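Local coordinates for protein glucosamine--fructose-6-phosphate aminotransferase [isomerizing] (Francisella tularensis subsp. tularensis, PDB 3TBF) that probably makes glucosamine 6-phosphate from fructose 6-phosphate and glutamine, its C-terminal SIS-domain part expected to isomerise and aminate the sugar, at residues E222-G234 with V273-N285. Numbering follows the deposited sequence.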
ATOM      1  N   GLU A 222      14.181 -17.587  19.231  1.00 37.96           N
ATOM      2  CA  GLU A 222      15.606 -17.377  19.573  1.00 39.14           C
ATOM      3  C   GLU A 222      16.413 -16.980  18.324  1.00 37.94           C
ATOM      4  O   GLU A 222      17.326 -16.165  18.406  1.00 36.84           O
ATOM      5  CB  GLU A 222      16.228 -18.633  20.193  1.00 40.74           C
ATOM      6  CG  GLU A 222      15.744 -18.928  21.639  1.00 46.09           C
ATOM      7  CD  GLU A 222      15.660 -20.459  22.017  1.00 53.14           C
ATOM      8  OE1 GLU A 222      15.970 -21.348  21.181  1.00 54.80           O
ATOM      9  OE2 GLU A 222      15.268 -20.773  23.179  1.00 58.14           O
ATOM     10  N   TYR A 223      16.038 -17.548  17.176  1.00 36.68           N
ATOM     11  CA  TYR A 223      16.613 -17.184  15.891  1.00 36.47           C
ATOM     12  C   TYR A 223      16.637 -15.649  15.645  1.00 34.57           C
ATOM     13  O   TYR A 223      17.494 -15.175  14.916  1.00 35.05           O
ATOM     14  CB  TYR A 223      15.891 -17.922  14.745  1.00 36.69           C
ATOM     15  CG  TYR A 223      16.458 -17.620  13.387  1.00 39.33           C
ATOM     16  CD1 TYR A 223      17.648 -18.205  12.956  1.00 42.11           C
ATOM     17  CD2 TYR A 223      15.818 -16.724  12.528  1.00 41.80           C
ATOM     18  CE1 TYR A 223      18.180 -17.904  11.700  1.00 44.17           C
ATOM     19  CE2 TYR A 223      16.354 -16.421  11.267  1.00 43.48           C
ATOM     20  CZ  TYR A 223      17.533 -17.006  10.878  1.00 44.66           C
ATOM     21  OH  TYR A 223      18.057 -16.679   9.647  1.00 51.01           O
ATOM     22  N   PHE A 224      15.755 -14.877  16.281  1.00 31.97           N
ATOM     23  CA  PHE A 224      15.615 -13.468  15.943  1.00 30.55           C
ATOM     24  C   PHE A 224      16.446 -12.566  16.853  1.00 31.60           C
ATOM     25  O   PHE A 224      16.459 -11.333  16.665  1.00 30.50           O
ATOM     26  CB  PHE A 224      14.151 -13.005  15.958  1.00 28.45           C
ATOM     27  CG  PHE A 224      13.312 -13.528  14.805  1.00 25.70           C
ATOM     28  CD1 PHE A 224      12.895 -14.841  14.777  1.00 23.64           C
ATOM     29  CD2 PHE A 224      12.899 -12.682  13.778  1.00 25.82           C
ATOM     30  CE1 PHE A 224      12.107 -15.331  13.768  1.00 25.02           C
ATOM     31  CE2 PHE A 224      12.108 -13.151  12.735  1.00 24.25           C
ATOM     32  CZ  PHE A 224      11.713 -14.490  12.724  1.00 27.11           C
ATOM     33  N   SER A 225      17.163 -13.142  17.812  1.00 32.49           N
ATOM     34  CA  SER A 225      17.817 -12.300  18.840  1.00 33.92           C
ATOM     35  C   SER A 225      18.859 -11.333  18.286  1.00 34.15           C
ATOM     36  O   SER A 225      18.999 -10.238  18.805  1.00 34.00           O
ATOM     37  CB  SER A 225      18.462 -13.156  19.935  1.00 34.45           C
ATOM     38  OG  SER A 225      19.356 -14.083  19.361  1.00 38.05           O
ATOM     39  N   ASP A 226      19.579 -11.751  17.248  1.00 34.53           N
ATOM     40  CA  ASP A 226      20.586 -10.902  16.620  1.00 35.88           C
ATOM     41  C   ASP A 226      20.155 -10.281  15.279  1.00 34.78           C
ATOM     42  O   ASP A 226      20.999  -9.714  14.571  1.00 36.04           O
ATOM     43  CB  ASP A 226      21.901 -11.665  16.433  1.00 36.78           C
ATOM     44  CG  ASP A 226      21.787 -12.806  15.433  1.00 40.09           C
ATOM     45  OD1 ASP A 226      20.665 -13.144  14.992  1.00 40.67           O
ATOM     46  OD2 ASP A 226      22.847 -13.381  15.088  1.00 46.84           O
ATOM     47  N   LYS A 227      18.862 -10.354  14.960  1.00 32.68           N
ATOM     48  CA  LYS A 227      18.361  -9.946  13.661  1.00 30.99           C
ATOM     49  C   LYS A 227      17.774  -8.556  13.712  1.00 29.95           C
ATOM     50  O   LYS A 227      17.075  -8.212  14.684  1.00 29.69           O
ATOM     51  CB  LYS A 227      17.306 -10.926  13.169  1.00 30.32           C
ATOM     52  CG  LYS A 227      17.809 -12.339  12.976  1.00 30.51           C
ATOM     53  CD  LYS A 227      19.069 -12.406  12.069  1.00 30.90           C
ATOM     54  CE  LYS A 227      19.468 -13.838  11.735  1.00 29.74           C
ATOM     55  NZ  LYS A 227      19.828 -14.572  12.952  1.00 31.65           N
ATOM     56  N   GLU A 228      18.060  -7.764  12.665  1.00 28.89           N
ATOM     57  CA  GLU A 228      17.515  -6.397  12.580  0.60 28.32           C
ATOM     58  C   GLU A 228      16.553  -6.203  11.398  1.00 26.44           C
ATOM     59  O   GLU A 228      15.971  -5.138  11.240  1.00 25.80           O
ATOM     60  CB  GLU A 228      18.637  -5.359  12.554  0.60 29.32           C
ATOM     61  CG  GLU A 228      19.635  -5.456  13.724  0.60 33.39           C
ATOM     62  CD  GLU A 228      19.099  -4.934  15.070  0.60 38.16           C
ATOM     63  OE1 GLU A 228      18.122  -4.127  15.093  0.60 39.95           O
ATOM     64  OE2 GLU A 228      19.672  -5.343  16.113  0.60 41.42           O
ATOM     65  N   HIS A 229      16.350  -7.242  10.600  1.00 24.50           N
ATOM     66  CA  HIS A 229      15.392  -7.195   9.523  1.00 23.09           C
ATOM     67  C   HIS A 229      14.599  -8.468   9.548  1.00 21.81           C
ATOM     68  O   HIS A 229      15.058  -9.498  10.049  1.00 21.55           O
ATOM     69  CB  HIS A 229      16.074  -7.114   8.125  1.00 24.37           C
ATOM     70  CG  HIS A 229      17.201  -6.112   8.019  1.00 25.46           C
ATOM     71  ND1 HIS A 229      17.031  -4.839   7.517  1.00 27.81           N
ATOM     72  CD2 HIS A 229      18.524  -6.230   8.295  1.00 26.33           C
ATOM     73  CE1 HIS A 229      18.189  -4.199   7.530  1.00 28.14           C
ATOM     74  NE2 HIS A 229      19.117  -5.032   7.974  1.00 29.86           N
ATOM     75  N   THR A 230      13.407  -8.377   8.994  1.00 20.43           N
ATOM     76  CA  THR A 230      12.629  -9.507   8.620  1.00 20.29           C
ATOM     77  C   THR A 230      11.699  -9.129   7.470  1.00 20.32           C
ATOM     78  O   THR A 230      11.130  -8.030   7.415  1.00 19.15           O
ATOM     79  CB  THR A 230      11.729  -9.987   9.783  1.00 21.14           C
ATOM     80  OG1 THR A 230      12.541 -10.390  10.910  1.00 21.09           O
ATOM     81  CG2 THR A 230      10.829 -11.141   9.308  1.00 18.00           C
ATOM     82  N   ILE A 231      11.495 -10.095   6.594  1.00 20.42           N
ATOM     83  CA  ILE A 231      10.516  -9.986   5.566  1.00 20.05           C
ATOM     84  C   ILE A 231       9.318 -10.909   5.760  1.00 19.89           C
ATOM     85  O   ILE A 231       9.473 -12.101   6.041  1.00 21.27           O
ATOM     86  CB  ILE A 231      11.156 -10.328   4.269  1.00 21.49           C
ATOM     87  CG1 ILE A 231      12.327  -9.357   4.053  1.00 22.33           C
ATOM     88  CG2 ILE A 231      10.107 -10.318   3.142  1.00 19.09           C
ATOM     89  CD1 ILE A 231      12.551  -9.015   2.648  1.00 25.59           C
ATOM     90  N   PHE A 232       8.124 -10.336   5.606  1.00 18.84           N
ATOM     91  CA  PHE A 232       6.876 -11.065   5.696  1.00 18.23           C
ATOM     92  C   PHE A 232       6.296 -11.163   4.283  1.00 18.27           C
ATOM     93  O   PHE A 232       6.385 -10.207   3.502  1.00 18.45           O
ATOM     94  CB  PHE A 232       5.885 -10.371   6.606  1.00 17.56           C
ATOM     95  CG  PHE A 232       6.146 -10.577   8.058  1.00 16.82           C
ATOM     96  CD1 PHE A 232       7.229  -9.995   8.677  1.00 15.99           C
ATOM     97  CD2 PHE A 232       5.279 -11.311   8.831  1.00 16.68           C
ATOM     98  CE1 PHE A 232       7.467 -10.161  10.044  1.00 14.15           C
ATOM     99  CE2 PHE A 232       5.533 -11.512  10.203  1.00 14.51           C
ATOM    100  CZ  PHE A 232       6.632 -10.958  10.801  1.00 12.15           C
ATOM    101  N   LEU A 233       5.707 -12.316   3.976  1.00 17.69           N
ATOM    102  CA  LEU A 233       5.166 -12.600   2.664  1.00 18.32           C
ATOM    103  C   LEU A 233       3.757 -13.186   2.707  1.00 17.34           C
ATOM    104  O   LEU A 233       3.461 -14.043   3.529  1.00 16.67           O
ATOM    105  CB  LEU A 233       6.059 -13.623   1.925  1.00 19.51           C
ATOM    106  CG  LEU A 233       7.469 -13.192   1.547  1.00 21.05           C
ATOM    107  CD1 LEU A 233       8.131 -14.331   0.767  1.00 21.53           C
ATOM    108  CD2 LEU A 233       7.508 -11.882   0.760  1.00 18.15           C
ATOM    109  N   GLY A 234       2.911 -12.745   1.790  1.00 17.08           N
ATOM    110  CA  GLY A 234       1.581 -13.323   1.632  1.00 18.21           C
ATOM    111  C   GLY A 234       0.999 -12.840   0.319  1.00 18.84           C
ATOM    112  O   GLY A 234       1.453 -11.848  -0.226  1.00 20.56           O
ATOM    113  N   VAL A 273      17.372  -9.891   0.364  1.00 40.88           N
ATOM    114  CA  VAL A 273      17.478 -11.231   0.928  1.00 41.94           C
ATOM    115  C   VAL A 273      18.888 -11.754   0.819  1.00 43.43           C
ATOM    116  O   VAL A 273      19.412 -11.855  -0.270  1.00 44.00           O
ATOM    117  CB  VAL A 273      16.580 -12.282   0.208  1.00 41.41           C
ATOM    118  CG1 VAL A 273      16.740 -13.631   0.884  1.00 40.27           C
ATOM    119  CG2 VAL A 273      15.139 -11.858   0.182  1.00 38.66           C
ATOM    120  N   ASP A 274      19.481 -12.099   1.949  1.00 44.86           N
ATOM    121  CA  ASP A 274      20.688 -12.909   1.967  1.00 46.94           C
ATOM    122  C   ASP A 274      20.525 -14.006   3.035  1.00 48.13           C
ATOM    123  O   ASP A 274      19.405 -14.238   3.520  1.00 47.46           O
ATOM    124  CB  ASP A 274      21.914 -12.031   2.223  1.00 47.70           C
ATOM    125  CG  ASP A 274      21.872 -11.329   3.567  1.00 48.70           C
ATOM    126  OD1 ASP A 274      20.870 -11.480   4.289  1.00 53.57           O
ATOM    127  OD2 ASP A 274      22.846 -10.626   3.916  1.00 50.06           O
ATOM    128  N   LYS A 275      21.627 -14.657   3.413  1.00 49.39           N
ATOM    129  CA  LYS A 275      21.590 -15.768   4.379  1.00 50.35           C
ATOM    130  C   LYS A 275      21.252 -15.330   5.798  1.00 48.70           C
ATOM    131  O   LYS A 275      20.791 -16.148   6.580  1.00 48.30           O
ATOM    132  CB  LYS A 275      22.905 -16.568   4.388  1.00 51.73           C
ATOM    133  CG  LYS A 275      24.141 -15.738   4.793  1.00 55.88           C
ATOM    134  CD  LYS A 275      25.319 -16.599   5.318  1.00 61.05           C
ATOM    135  CE  LYS A 275      26.523 -15.708   5.732  1.00 62.95           C
ATOM    136  NZ  LYS A 275      27.526 -16.420   6.589  1.00 64.26           N
ATOM    137  N   ASN A 276      21.479 -14.057   6.123  1.00 47.36           N
ATOM    138  CA  ASN A 276      21.107 -13.545   7.465  1.00 46.83           C
ATOM    139  C   ASN A 276      19.653 -13.025   7.615  1.00 43.81           C
ATOM    140  O   ASN A 276      19.287 -12.546   8.678  1.00 43.83           O
ATOM    141  CB  ASN A 276      22.123 -12.505   7.984  1.00 47.16           C
ATOM    142  CG  ASN A 276      23.478 -13.149   8.406  1.00 51.31           C
ATOM    143  OD1 ASN A 276      23.664 -14.379   8.305  1.00 54.87           O
ATOM    144  ND2 ASN A 276      24.427 -12.310   8.857  1.00 52.53           N
HETATM  145  N   MSE A 277      18.830 -13.190   6.581  1.00 40.74           N
HETATM  146  CA  MSE A 277      17.495 -12.610   6.539  1.00 37.86           C
HETATM  147  C   MSE A 277      16.385 -13.630   6.796  1.00 36.01           C
HETATM  148  O   MSE A 277      16.238 -14.588   6.048  1.00 36.21           O
HETATM  149  CB  MSE A 277      17.285 -11.985   5.169  1.00 38.02           C
HETATM  150  CG  MSE A 277      15.879 -11.554   4.868  1.00 35.82           C
HETATM  151 SE   MSE A 277      15.495  -9.958   5.885  0.60 32.74          SE
HETATM  152  CE  MSE A 277      16.944  -8.788   5.182  1.00 27.82           C
ATOM    153  N   PRO A 278      15.591 -13.417   7.859  1.00 32.94           N
ATOM    154  CA  PRO A 278      14.390 -14.192   8.128  1.00 30.94           C
ATOM    155  C   PRO A 278      13.248 -13.827   7.211  1.00 29.03           C
ATOM    156  O   PRO A 278      12.987 -12.647   7.005  1.00 28.62           O
ATOM    157  CB  PRO A 278      14.022 -13.806   9.546  1.00 30.44           C
ATOM    158  CG  PRO A 278      15.161 -13.142  10.097  1.00 31.89           C
ATOM    159  CD  PRO A 278      15.900 -12.509   8.967  1.00 32.60           C
ATOM    160  N   ILE A 279      12.612 -14.838   6.635  1.00 27.55           N
ATOM    161  CA  ILE A 279      11.455 -14.674   5.790  1.00 26.36           C
ATOM    162  C   ILE A 279      10.276 -15.400   6.455  1.00 25.19           C
ATOM    163  O   ILE A 279      10.281 -16.604   6.624  1.00 26.15           O
ATOM    164  CB  ILE A 279      11.702 -15.221   4.369  1.00 27.56           C
ATOM    165  CG1 ILE A 279      12.606 -14.286   3.576  1.00 29.66           C
ATOM    166  CG2 ILE A 279      10.418 -15.278   3.562  1.00 27.27           C
ATOM    167  CD1 ILE A 279      14.003 -14.201   4.080  1.00 34.04           C
ATOM    168  N   VAL A 280       9.273 -14.650   6.884  1.00 23.35           N
ATOM    169  CA  VAL A 280       8.113 -15.260   7.523  1.00 22.00           C
ATOM    170  C   VAL A 280       6.954 -15.244   6.528  1.00 21.40           C
ATOM    171  O   VAL A 280       6.615 -14.197   5.954  1.00 20.96           O
ATOM    172  CB  VAL A 280       7.710 -14.529   8.774  1.00 21.11           C
ATOM    173  CG1 VAL A 280       6.536 -15.213   9.355  1.00 21.02           C
ATOM    174  CG2 VAL A 280       8.858 -14.483   9.792  1.00 19.50           C
ATOM    175  N   ALA A 281       6.386 -16.395   6.256  1.00 20.28           N
ATOM    176  CA  ALA A 281       5.337 -16.444   5.270  1.00 20.01           C
ATOM    177  C   ALA A 281       4.190 -17.310   5.742  1.00 19.95           C
ATOM    178  O   ALA A 281       4.351 -18.251   6.520  1.00 21.05           O
ATOM    179  CB  ALA A 281       5.890 -16.947   3.896  1.00 20.72           C
ATOM    180  N   VAL A 282       3.039 -17.005   5.194  1.00 20.17           N
ATOM    181  CA  VAL A 282       1.797 -17.661   5.476  1.00 20.86           C
ATOM    182  C   VAL A 282       1.422 -18.359   4.173  1.00 22.59           C
ATOM    183  O   VAL A 282       1.312 -17.729   3.135  1.00 21.16           O
ATOM    184  CB  VAL A 282       0.742 -16.604   5.854  1.00 21.75           C
ATOM    185  CG1 VAL A 282      -0.669 -17.168   5.766  1.00 22.86           C
ATOM    186  CG2 VAL A 282       1.037 -15.993   7.309  1.00 20.31           C
ATOM    187  N   VAL A 283       1.260 -19.689   4.235  1.00 24.77           N
ATOM    188  CA  VAL A 283       0.990 -20.516   3.068  1.00 25.29           C
ATOM    189  C   VAL A 283      -0.337 -21.264   3.225  1.00 25.49           C
ATOM    190  O   VAL A 283      -0.397 -22.361   3.782  1.00 26.53           O
ATOM    191  CB  VAL A 283       2.140 -21.504   2.875  1.00 26.70           C
ATOM    192  CG1 VAL A 283       1.972 -22.252   1.580  1.00 28.48           C
ATOM    193  CG2 VAL A 283       3.491 -20.773   2.903  1.00 26.46           C
ATOM    194  N   PRO A 284      -1.424 -20.671   2.755  1.00 25.44           N
ATOM    195  CA  PRO A 284      -2.743 -21.218   2.941  1.00 25.77           C
ATOM    196  C   PRO A 284      -3.183 -22.274   1.907  1.00 28.34           C
ATOM    197  O   PRO A 284      -2.539 -22.511   0.869  1.00 28.21           O
ATOM    198  CB  PRO A 284      -3.624 -19.992   2.767  1.00 25.62           C
ATOM    199  CG  PRO A 284      -2.939 -19.228   1.688  1.00 24.49           C
ATOM    200  CD  PRO A 284      -1.468 -19.409   1.989  1.00 25.52           C
ATOM    201  N   ASN A 285      -4.332 -22.870   2.182  1.00 30.89           N
ATOM    202  CA  ASN A 285      -4.930 -23.874   1.305  1.00 33.60           C
ATOM    203  C   ASN A 285      -5.893 -23.239   0.321  1.00 35.11           C
ATOM    204  O   ASN A 285      -7.108 -23.235   0.546  1.00 36.22           O
ATOM    205  CB  ASN A 285      -5.706 -24.898   2.141  1.00 33.59           C
ATOM    206  CG  ASN A 285      -6.325 -25.994   1.293  1.00 34.13           C
ATOM    207  OD1 ASN A 285      -5.749 -26.427   0.292  1.00 34.11           O
ATOM    208  ND2 ASN A 285      -7.500 -26.444   1.693  1.00 34.73           N
TER
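Ile231 reaches strand 278-283 through both of its peptide groups, a worked example of parallel pairing: its N donates to Pro278 O at 3.0 Å, and its O accepts from Val280 N at 2.7 Å. Val280 O takes Leu233 N, and a weak bond from Val282 N to Leu233 O follows. Between these bonds lie CA-H...O contacts, such as Phe232 CA to Val280 O.

The two strands are neighbours inside the five-stranded parallel sheet of the second SIS domain, with the flavodoxin-like order 2-1-3-4-5. Strand 229-234 lies between 278-283 and 256-261, and the chain passes through helix 238-253 and strand 256-261 before returning as 278-283.

Apolar packing differs on the two faces. On one, Val280 CB sits over the Phe232 ring in a CH-pi contact, 4.1 Å from the centroid, while Val280 CG2 meets Thr230 CG2 and Phe224 CZ; Ala246 and Leu249 of helix 238-253 also pack on Phe232. On the other, Leu233 CD1 meets Ile279 CG2 at 3.7 Å. Selenomethionine Met277, bent at chi2 and chi3 (73° and 58°), folds back to place SE against Ile231 CG1 and CE 3.5 Å from His229 CB. The His229 imidazole is held through ND1 by His256 of the second subunit.

Where strand 278-283 begins, Pro278 CG meets the edge of the Tyr223 ring at CE2, 3.7 Å away, and Pro278 CB touches Phe224 CE2. Lys227 contributes only aliphatic carbon here, with CE 3.3 Å from Asn276 O; its NZ curls back over a face of Tyr223, bonding Tyr223 O and forming a salt bridge with Asp226 OD1.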